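Local coordinates for 15-O-acetyltransferase (PDB 3FOT), which transfers an acetyl group to the 15-hydroxyl of trichothecene intermediates during biosynthesis of T-2 toxin and related Fusarium mycotoxins, at residues 48-54 / 141-145. Sequence-based numbering, arbitrary orientation.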
loop_
_atom_site.group_PDB
_atom_site.type_symbol
_atom_site.label_atom_id
_atom_site.label_comp_id
_atom_site.label_asym_id
_atom_site.label_seq_id
_atom_site.Cartn_x
_atom_site.Cartn_y
_atom_site.Cartn_z
ATOM N N ARG A 48 -11.793 -12.029 -5.619
ATOM C CA ARG A 48 -11.429 -11.612 -6.962
ATOM C C ARG A 48 -10.154 -10.772 -6.950
ATOM O O ARG A 48 -9.801 -10.178 -7.959
ATOM C CB ARG A 48 -12.544 -10.800 -7.578
ATOM C CG ARG A 48 -13.736 -11.627 -8.030
ATOM C CD ARG A 48 -14.709 -10.714 -8.784
ATOM N NE ARG A 48 -15.458 -9.849 -7.871
ATOM C CZ ARG A 48 -15.957 -8.651 -8.183
ATOM N NH1 ARG A 48 -15.767 -8.132 -9.398
ATOM N NH2 ARG A 48 -16.639 -7.971 -7.264
ATOM N N ALA A 49 -9.477 -10.749 -5.798
ATOM C CA ALA A 49 -8.199 -10.040 -5.636
ATOM C C ALA A 49 -8.306 -8.546 -5.919
ATOM O O ALA A 49 -7.331 -7.930 -6.365
ATOM C CB ALA A 49 -7.122 -10.673 -6.545
ATOM N N LEU A 50 -9.477 -7.962 -5.641
ATOM C CA LEU A 50 -9.771 -6.608 -6.090
ATOM C C LEU A 50 -8.897 -5.551 -5.433
ATOM O O LEU A 50 -8.694 -4.515 -6.036
ATOM C CB LEU A 50 -11.255 -6.241 -5.934
ATOM C CG LEU A 50 -12.268 -7.018 -6.799
ATOM C CD1 LEU A 50 -13.590 -6.262 -6.797
ATOM C CD2 LEU A 50 -11.734 -7.240 -8.208
ATOM N N TYR A 51 -8.403 -5.800 -4.221
ATOM C CA TYR A 51 -7.491 -4.838 -3.550
ATOM C C TYR A 51 -6.066 -5.373 -3.299
ATOM O O TYR A 51 -5.366 -4.845 -2.436
ATOM C CB TYR A 51 -8.042 -4.393 -2.184
ATOM C CG TYR A 51 -9.337 -3.611 -2.213
ATOM C CD1 TYR A 51 -9.325 -2.223 -2.256
ATOM C CD2 TYR A 51 -10.566 -4.261 -2.170
ATOM C CE1 TYR A 51 -10.518 -1.490 -2.257
ATOM C CE2 TYR A 51 -11.759 -3.549 -2.166
ATOM C CZ TYR A 51 -11.727 -2.163 -2.218
ATOM O OH TYR A 51 -12.904 -1.429 -2.239
ATOM N N ASP A 52 -5.650 -6.401 -4.033
ATOM C CA ASP A 52 -4.368 -7.072 -3.765
ATOM C C ASP A 52 -3.211 -6.068 -3.892
ATOM O O ASP A 52 -3.250 -5.165 -4.746
ATOM C CB ASP A 52 -4.137 -8.234 -4.742
ATOM C CG ASP A 52 -4.790 -9.546 -4.297
ATOM O OD1 ASP A 52 -5.732 -9.541 -3.463
ATOM O OD2 ASP A 52 -4.357 -10.615 -4.793
ATOM N N LEU A 53 -2.201 -6.252 -3.049
ATOM C CA LEU A 53 -0.988 -5.426 -3.045
ATOM C C LEU A 53 0.087 -6.119 -3.846
ATOM O O LEU A 53 0.261 -7.333 -3.725
ATOM C CB LEU A 53 -0.446 -5.284 -1.614
ATOM C CG LEU A 53 -1.365 -4.816 -0.498
ATOM C CD1 LEU A 53 -0.677 -5.020 0.843
ATOM C CD2 LEU A 53 -1.652 -3.370 -0.764
ATOM N N TYR A 54 0.802 -5.365 -4.676
ATOM C CA TYR A 54 2.006 -5.893 -5.309
ATOM C C TYR A 54 3.125 -4.886 -5.111
ATOM O O TYR A 54 2.907 -3.670 -5.236
ATOM C CB TYR A 54 1.821 -6.065 -6.803
ATOM C CG TYR A 54 0.833 -7.112 -7.239
ATOM C CD1 TYR A 54 1.287 -8.351 -7.690
ATOM C CD2 TYR A 54 -0.541 -6.854 -7.245
ATOM C CE1 TYR A 54 0.409 -9.316 -8.147
ATOM C CE2 TYR A 54 -1.446 -7.826 -7.704
ATOM C CZ TYR A 54 -0.952 -9.052 -8.147
ATOM O OH TYR A 54 -1.758 -10.042 -8.640
ATOM N N MET A 141 -0.472 -11.878 -14.475
ATOM C CA MET A 141 -1.194 -12.513 -13.394
ATOM C C MET A 141 -2.623 -11.985 -13.311
ATOM O O MET A 141 -3.588 -12.755 -13.110
ATOM C CB MET A 141 -0.454 -12.307 -12.068
ATOM C CG MET A 141 0.793 -13.145 -11.953
ATOM S SD MET A 141 1.703 -12.698 -10.432
ATOM C CE MET A 141 0.591 -13.264 -9.160
ATOM N N GLU A 142 -2.766 -10.687 -13.523
ATOM C CA GLU A 142 -4.097 -10.089 -13.496
ATOM C C GLU A 142 -4.922 -10.511 -14.705
ATOM O O GLU A 142 -6.113 -10.808 -14.565
ATOM C CB GLU A 142 -3.997 -8.580 -13.341
ATOM C CG GLU A 142 -3.534 -8.197 -11.937
ATOM C CD GLU A 142 -4.468 -8.730 -10.845
ATOM O OE1 GLU A 142 -5.706 -8.766 -11.058
ATOM O OE2 GLU A 142 -3.977 -9.140 -9.780
ATOM N N GLU A 143 -4.287 -10.584 -15.868
ATOM C CA GLU A 143 -4.959 -11.129 -17.067
ATOM C C GLU A 143 -5.351 -12.606 -16.860
ATOM O O GLU A 143 -6.495 -13.004 -17.145
ATOM C CB GLU A 143 -4.093 -10.920 -18.318
ATOM C CG GLU A 143 -3.946 -9.448 -18.719
ATOM C CD GLU A 143 -2.723 -9.144 -19.592
ATOM O OE1 GLU A 143 -2.108 -10.100 -20.140
ATOM O OE2 GLU A 143 -2.374 -7.935 -19.723
ATOM N N GLY A 144 -4.415 -13.398 -16.330
ATOM C CA GLY A 144 -4.638 -14.817 -16.031
ATOM C C GLY A 144 -5.749 -15.104 -15.027
ATOM O O GLY A 144 -6.507 -16.064 -15.206
ATOM N N ARG A 145 -5.827 -14.269 -13.984
ATOM C CA ARG A 145 -6.849 -14.293 -12.899
ATOM C C ARG A 145 -8.202 -14.843 -13.333
ATOM O O ARG A 145 -8.804 -15.659 -12.662
ATOM C CB ARG A 145 -6.997 -12.911 -12.242
ATOM C CG ARG A 145 -7.853 -12.937 -10.980
ATOM C CD ARG A 145 -7.657 -11.677 -10.114
ATOM N NE ARG A 145 -6.252 -11.495 -9.741
ATOM C CZ ARG A 145 -5.558 -12.357 -9.002
ATOM N NH1 ARG A 145 -6.148 -13.478 -8.561
ATOM N NH2 ARG A 145 -4.285 -12.109 -8.726
HETATM O O HOH W 1 -8.043 -7.887 -9.602
#
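Y54 and E142 approach from opposite directions: Y54 OH donates a hydrogen bond to E142 OE2 at 2.7 Å, and OE2 accepts it through its anti lone pair, the one turned away from OE1. Ring and carboxylate planes stand 89° apart, with OE2 at the ring edge. The bend in the E142 chain (chi2 -58°) turns the carboxylate toward R145, about one turn further along the helix, which grips it side-on. R145 NE reaches E142 OE1 at 3.1 Å, in a salt bridge, and R145 NH2 reaches E142 OE2 at 3.2 Å; both oxygens lie close to the guanidinium plane, but the nitrogens come from well out of the carboxylate plane, 39° for NE. The R145 guanidinium presents a face to the 48-54 turn, and A49 CB sits over its centre, 3.4 Å from R145 CZ. A49, with positive phi, is the C-prime residue of the Schellman motif ending helix 43-46 and opens a type I turn running to D52. On the ring's other flank M141 CE touches the edge at Y54 CE1, 4.1 Å away. A water lies 2.9 Å from E142 OE1 and makes a weak link to A49 O. H183 stacks on the Y54 ring. E142, R145 and M141, with W138 edge-to-face on Y54, seat helix 134-147 against the start of strand 53-61. E142 OE2 has three donors, Y54, R145 and N470, which also bonds A49 O; with R145's opposite charge they would probably favour the ionised carboxylate and fix the phenol hydroxyl's rotation, although nearby D52, bonded to S154 but less surely placed, would oppose that ionisation.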